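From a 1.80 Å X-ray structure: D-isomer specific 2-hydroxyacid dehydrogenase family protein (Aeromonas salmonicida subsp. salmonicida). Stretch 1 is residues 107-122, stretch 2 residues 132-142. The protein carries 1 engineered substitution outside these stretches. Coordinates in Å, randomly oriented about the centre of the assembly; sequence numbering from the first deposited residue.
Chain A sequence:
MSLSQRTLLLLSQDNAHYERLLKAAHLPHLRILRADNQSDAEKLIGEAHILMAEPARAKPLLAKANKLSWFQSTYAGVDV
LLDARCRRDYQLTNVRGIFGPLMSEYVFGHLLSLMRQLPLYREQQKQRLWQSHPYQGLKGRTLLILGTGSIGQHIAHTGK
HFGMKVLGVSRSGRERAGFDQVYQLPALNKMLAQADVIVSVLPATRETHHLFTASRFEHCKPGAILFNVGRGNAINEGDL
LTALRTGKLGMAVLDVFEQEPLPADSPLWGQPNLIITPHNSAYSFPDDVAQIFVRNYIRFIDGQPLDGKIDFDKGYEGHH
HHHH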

# COMPACT_ATOMS: atom_id res chain seq x y z
N VAL A 107 -8.93 3.92 5.28
CA VAL A 107 -8.52 4.92 6.24
C VAL A 107 -9.78 5.44 6.95
O VAL A 107 -9.80 5.48 8.16
N PHE A 108 -10.81 5.79 6.18
CA PHE A 108 -12.01 6.39 6.81
C PHE A 108 -12.90 5.34 7.51
O PHE A 108 -13.56 5.66 8.47
N GLY A 109 -12.91 4.09 7.04
CA GLY A 109 -13.59 3.03 7.78
C GLY A 109 -12.95 2.87 9.16
O GLY A 109 -13.63 2.83 10.19
N HIS A 110 -11.62 2.81 9.19
CA HIS A 110 -10.91 2.64 10.45
C HIS A 110 -11.06 3.90 11.32
O HIS A 110 -11.23 3.82 12.53
N LEU A 111 -11.01 5.04 10.67
CA LEU A 111 -11.09 6.29 11.38
C LEU A 111 -12.47 6.44 12.02
O LEU A 111 -12.59 6.78 13.20
N LEU A 112 -13.52 6.17 11.25
CA LEU A 112 -14.86 6.35 11.80
C LEU A 112 -15.13 5.23 12.80
O LEU A 112 -15.81 5.48 13.79
N SER A 113 -14.58 4.03 12.58
CA SER A 113 -14.71 2.97 13.59
C SER A 113 -14.24 3.47 14.97
O SER A 113 -14.93 3.28 15.97
N LEU A 114 -13.07 4.10 14.98
CA LEU A 114 -12.47 4.66 16.17
C LEU A 114 -13.25 5.82 16.76
O LEU A 114 -13.55 5.88 17.96
N MET A 115 -13.53 6.80 15.90
CA MET A 115 -14.27 8.00 16.33
C MET A 115 -15.65 7.71 16.94
O MET A 115 -16.05 8.39 17.88
N ARG A 116 -16.35 6.72 16.41
CA ARG A 116 -17.71 6.41 16.84
C ARG A 116 -17.75 5.24 17.80
O ARG A 116 -18.82 4.74 18.17
N GLN A 117 -16.56 4.76 18.12
CA GLN A 117 -16.39 3.68 19.09
C GLN A 117 -17.17 2.42 18.75
O GLN A 117 -17.80 1.83 19.63
N LEU A 118 -17.12 1.97 17.50
CA LEU A 118 -17.91 0.79 17.13
C LEU A 118 -17.57 -0.44 17.94
O LEU A 118 -18.48 -1.18 18.33
N PRO A 119 -16.26 -0.69 18.19
CA PRO A 119 -15.95 -1.91 18.95
C PRO A 119 -16.54 -1.88 20.37
O PRO A 119 -16.97 -2.91 20.88
N LEU A 120 -16.60 -0.70 20.97
CA LEU A 120 -17.21 -0.58 22.30
C LEU A 120 -18.68 -0.96 22.22
O LEU A 120 -19.20 -1.72 23.03
N TYR A 121 -19.36 -0.46 21.18
CA TYR A 121 -20.79 -0.74 21.05
C TYR A 121 -21.07 -2.19 20.76
O TYR A 121 -22.05 -2.72 21.26
N ARG A 122 -20.19 -2.83 20.00
CA ARG A 122 -20.27 -4.26 19.74
C ARG A 122 -20.16 -5.05 21.08
O ARG A 122 -20.94 -5.99 21.34
N SER A 132 -25.04 5.14 25.74
CA SER A 132 -24.33 6.01 24.82
C SER A 132 -23.16 6.68 25.53
O SER A 132 -23.23 6.94 26.73
N HIS A 133 -22.12 7.00 24.78
CA HIS A 133 -20.92 7.71 25.26
C HIS A 133 -20.62 8.92 24.38
O HIS A 133 -21.04 8.95 23.23
N PRO A 134 -19.86 9.90 24.90
CA PRO A 134 -19.51 11.06 24.08
C PRO A 134 -18.70 10.70 22.83
O PRO A 134 -17.87 9.80 22.83
N TYR A 135 -18.92 11.47 21.79
CA TYR A 135 -18.08 11.38 20.61
C TYR A 135 -18.06 12.75 19.94
O TYR A 135 -18.81 13.66 20.33
N GLN A 136 -17.19 12.89 18.95
CA GLN A 136 -17.13 14.11 18.14
C GLN A 136 -17.28 13.79 16.66
O GLN A 136 -17.02 12.68 16.22
N GLY A 137 -17.67 14.80 15.88
CA GLY A 137 -17.69 14.62 14.42
C GLY A 137 -16.33 14.91 13.84
O GLY A 137 -15.45 15.43 14.53
N LEU A 138 -16.16 14.58 12.55
CA LEU A 138 -14.95 14.93 11.82
C LEU A 138 -14.87 16.40 11.40
O LEU A 138 -13.79 16.89 11.08
N LYS A 139 -16.00 17.11 11.42
CA LYS A 139 -16.03 18.50 10.94
C LYS A 139 -14.94 19.33 11.60
O LYS A 139 -14.86 19.43 12.82
N GLY A 140 -14.10 19.93 10.78
CA GLY A 140 -13.11 20.89 11.27
C GLY A 140 -11.84 20.31 11.87
O GLY A 140 -10.96 21.05 12.28
N ARG A 141 -11.74 18.99 11.92
CA ARG A 141 -10.53 18.33 12.40
C ARG A 141 -9.48 18.35 11.29
O ARG A 141 -9.84 18.51 10.12
N THR A 142 -8.21 18.19 11.66
CA THR A 142 -7.11 18.31 10.69
C THR A 142 -6.53 16.96 10.31
O THR A 142 -6.03 16.22 11.17

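Packing of the helical stretch 107-122 against the extended, irregular stretch 132-142, which together bury 633 Å². The apolar centre is Leu 138, whose CA-to-CB bond points toward the helix and whose m,t rotamer sets both methyl groups among helix side chains. Leu 138 CD1 lies 3.8 Å from Leu 112 CD2, 3.9 Å from Leu 111 CD2 and 4.2 Å from Phe 108 CE1, meeting the Phe 108 ring at its edge; Leu 138 CD2 lies 4.0 Å from Met 115 CG. The CA-to-CB bond of Leu 111 (t,p) points toward the second stretch, whereas Phe 108 (chi1 m) and Leu 112 (m,t) leave the helix sideways and bring their ends nearer. Met 115 also starts sideways, but its m,m,m chain curls over the second stretch, so that Met 115 CE reaches 3.7 Å from Gln 136 O and covers one face of the Arg 141 guanidinium, 4.1 Å from Arg 141 CZ. The guanidinium also makes a weak hydrogen bond within its own stretch, from Arg 141 NH2 to Gln 136 OE1 (3.4 Å). Arg 141 closes a type II turn that begins at Leu 138, and its side chain reaches Met 115.

Outward, the helix ends in a Schellman motif, with Gln 117 at positive phi and also at the N-cap position, right before the next helix. Here the polar links between the stretches run largely through water. Water 1 donates to Met 115 O (2.7 Å) and accepts from Gln 136 N (3.0 Å), joining two backbones that do not bond directly. Arg 116 (m,m,t) lies along Tyr 135 (chi1 p): Arg 116 CD sits over the ring face, 4.0 Å from the Tyr 135 ring centroid, as a CH-pi contact, while Tyr 135 CE1 lies over one face of the guanidinium, 3.3 Å from Arg 116 CZ. Water 2 accepts from Arg 116 NE (3.0 Å) and donates to Gln 136 O (2.8 Å).

At the far edge, the CA-to-CB bond of Leu 120 (t,t) points toward the second stretch, and Leu 120 CD1 lies over the imidazole face of His 133 (chi1 m), 4.2 Å from the His 133 ring centroid. Tyr 121 (chi1 m) extends its hydroxyl to the backbone, where His 133 N donates to Tyr 121 OH (3.0 Å, 149°), the only direct hydrogen bond between the stretches. Water 3 ties this edge together, accepting from Tyr 121 OH (2.5 Å) and donating to Gln 117 OE1 (3.1 Å) and His 133 O (2.8 Å). Gln 117 OE1 also comes within 3.4 Å of Pro 134 O, but both are acceptors and no bond forms.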

# COMPACT_ATOMS: atom_id res chain seq x y z
CB VAL A 107 -7.75 6.09 5.56
CG1 VAL A 107 -7.66 7.31 6.50
CG2 VAL A 107 -6.31 5.60 5.15
CB PHE A 108 -12.77 7.29 5.84
CG PHE A 108 -12.13 8.63 5.67
CD1 PHE A 108 -12.64 9.73 6.35
CD2 PHE A 108 -11.00 8.79 4.89
CE1 PHE A 108 -12.02 10.99 6.23
CE2 PHE A 108 -10.38 10.03 4.75
CZ PHE A 108 -10.90 11.14 5.43
CB HIS A 110 -9.45 2.32 10.23
CG HIS A 110 -9.20 0.86 10.01
ND1 HIS A 110 -9.10 -0.03 11.05
CD2 HIS A 110 -9.04 0.14 8.88
CE1 HIS A 110 -8.88 -1.25 10.57
NE2 HIS A 110 -8.86 -1.17 9.25
CB LEU A 111 -10.80 7.47 10.45
CG LEU A 111 -10.99 8.86 11.05
CD1 LEU A 111 -10.04 9.06 12.20
CD2 LEU A 111 -10.88 10.02 9.99
CB LEU A 112 -15.89 6.38 10.68
CG LEU A 112 -15.74 7.63 9.81
CD1 LEU A 112 -16.48 7.50 8.50
CD2 LEU A 112 -16.28 8.83 10.68
CB SER A 113 -13.99 1.68 13.18
OG SER A 113 -14.14 0.71 14.22
CB LEU A 114 -11.06 5.16 15.84
CG LEU A 114 -10.03 4.05 15.62
CD1 LEU A 114 -8.79 4.71 15.07
CD2 LEU A 114 -9.78 3.25 16.92
CB MET A 115 -14.38 8.98 15.13
CG MET A 115 -13.08 9.74 14.72
SD MET A 115 -12.26 10.67 16.05
CE MET A 115 -13.40 12.07 16.29
CB ARG A 116 -18.60 6.11 15.63
CG ARG A 116 -18.95 7.34 14.79
CD ARG A 116 -19.40 8.56 15.64
NE ARG A 116 -19.75 9.64 14.75
CZ ARG A 116 -20.99 9.90 14.34
NH1 ARG A 116 -22.01 9.16 14.78
NH2 ARG A 116 -21.22 10.91 13.50
CB GLN A 117 -16.73 4.20 20.49
CG GLN A 117 -15.94 5.44 20.80
CD GLN A 117 -16.11 5.85 22.21
OE1 GLN A 117 -17.13 6.44 22.59
NE2 GLN A 117 -15.11 5.53 23.02
CB LEU A 118 -17.85 0.46 15.62
CG LEU A 118 -18.12 1.54 14.56
CD1 LEU A 118 -18.54 0.97 13.16
CD2 LEU A 118 -19.04 2.65 14.97
CB PRO A 119 -14.41 -1.94 18.95
CG PRO A 119 -14.01 -1.11 17.76
CD PRO A 119 -15.05 0.03 17.79
CB LEU A 120 -17.04 0.86 22.83
CG LEU A 120 -17.77 1.26 24.10
CD1 LEU A 120 -17.16 2.51 24.69
CD2 LEU A 120 -19.23 1.59 23.84
CB TYR A 121 -21.46 0.21 20.01
CG TYR A 121 -21.53 1.59 20.60
CD1 TYR A 121 -22.36 1.86 21.71
CD2 TYR A 121 -20.72 2.62 20.12
CE1 TYR A 121 -22.38 3.12 22.28
CE2 TYR A 121 -20.73 3.86 20.68
CZ TYR A 121 -21.56 4.13 21.76
OH TYR A 121 -21.54 5.41 22.27
CB ARG A 122 -19.18 -4.62 18.73
CG ARG A 122 -19.11 -6.04 18.30
CD ARG A 122 -17.86 -6.24 17.42
NE ARG A 122 -17.35 -7.61 17.54
CZ ARG A 122 -17.84 -8.64 16.85
NH1 ARG A 122 -17.31 -9.86 17.01
NH2 ARG A 122 -18.84 -8.46 15.99
CB SER A 132 -25.29 7.07 24.27
OG SER A 132 -24.65 7.84 23.26
CB HIS A 133 -19.71 6.76 25.22
CG HIS A 133 -19.94 5.53 26.03
ND1 HIS A 133 -19.61 5.45 27.37
CD2 HIS A 133 -20.61 4.39 25.74
CE1 HIS A 133 -20.04 4.29 27.85
NE2 HIS A 133 -20.62 3.61 26.87
CB PRO A 134 -18.63 11.92 24.99
CG PRO A 134 -18.68 11.31 26.33
CD PRO A 134 -19.48 10.08 26.32
CB TYR A 135 -18.60 10.29 19.68
CG TYR A 135 -19.95 10.56 19.04
CD1 TYR A 135 -20.04 11.26 17.80
CD2 TYR A 135 -21.11 10.07 19.61
CE1 TYR A 135 -21.29 11.47 17.21
CE2 TYR A 135 -22.36 10.30 19.01
CZ TYR A 135 -22.42 10.95 17.80
OH TYR A 135 -23.64 11.14 17.24
CB GLN A 136 -15.81 14.87 18.35
CG GLN A 136 -15.59 15.38 19.79
CD GLN A 136 -14.88 16.73 19.85
OE1 GLN A 136 -14.36 17.24 18.84
NE2 GLN A 136 -14.86 17.34 21.04
CB LEU A 138 -14.82 14.05 10.59
CG LEU A 138 -14.52 12.57 10.93
CD1 LEU A 138 -14.27 11.83 9.64
CD2 LEU A 138 -13.30 12.50 11.84
CB LYS A 139 -17.39 19.18 11.21
CG LYS A 139 -18.56 18.22 11.15
CD LYS A 139 -19.64 18.55 12.18
CE LYS A 139 -20.95 18.95 11.53
NZ LYS A 139 -21.91 17.83 11.63
CB ARG A 141 -10.85 16.89 12.75
CG ARG A 141 -12.12 16.73 13.51
CD ARG A 141 -11.85 16.73 14.97
NE ARG A 141 -10.93 15.67 15.37
CZ ARG A 141 -10.82 15.24 16.62
NH1 ARG A 141 -9.94 14.30 16.93
NH2 ARG A 141 -11.61 15.76 17.56
CB THR A 142 -5.93 19.08 11.25
OG1 THR A 142 -5.61 18.52 12.54
CG2 THR A 142 -6.27 20.55 11.39
O HOH W 1 -15.15 10.65 18.95
O HOH W 2 -17.21 11.03 14.02
O HOH W 3 -19.94 7.07 21.41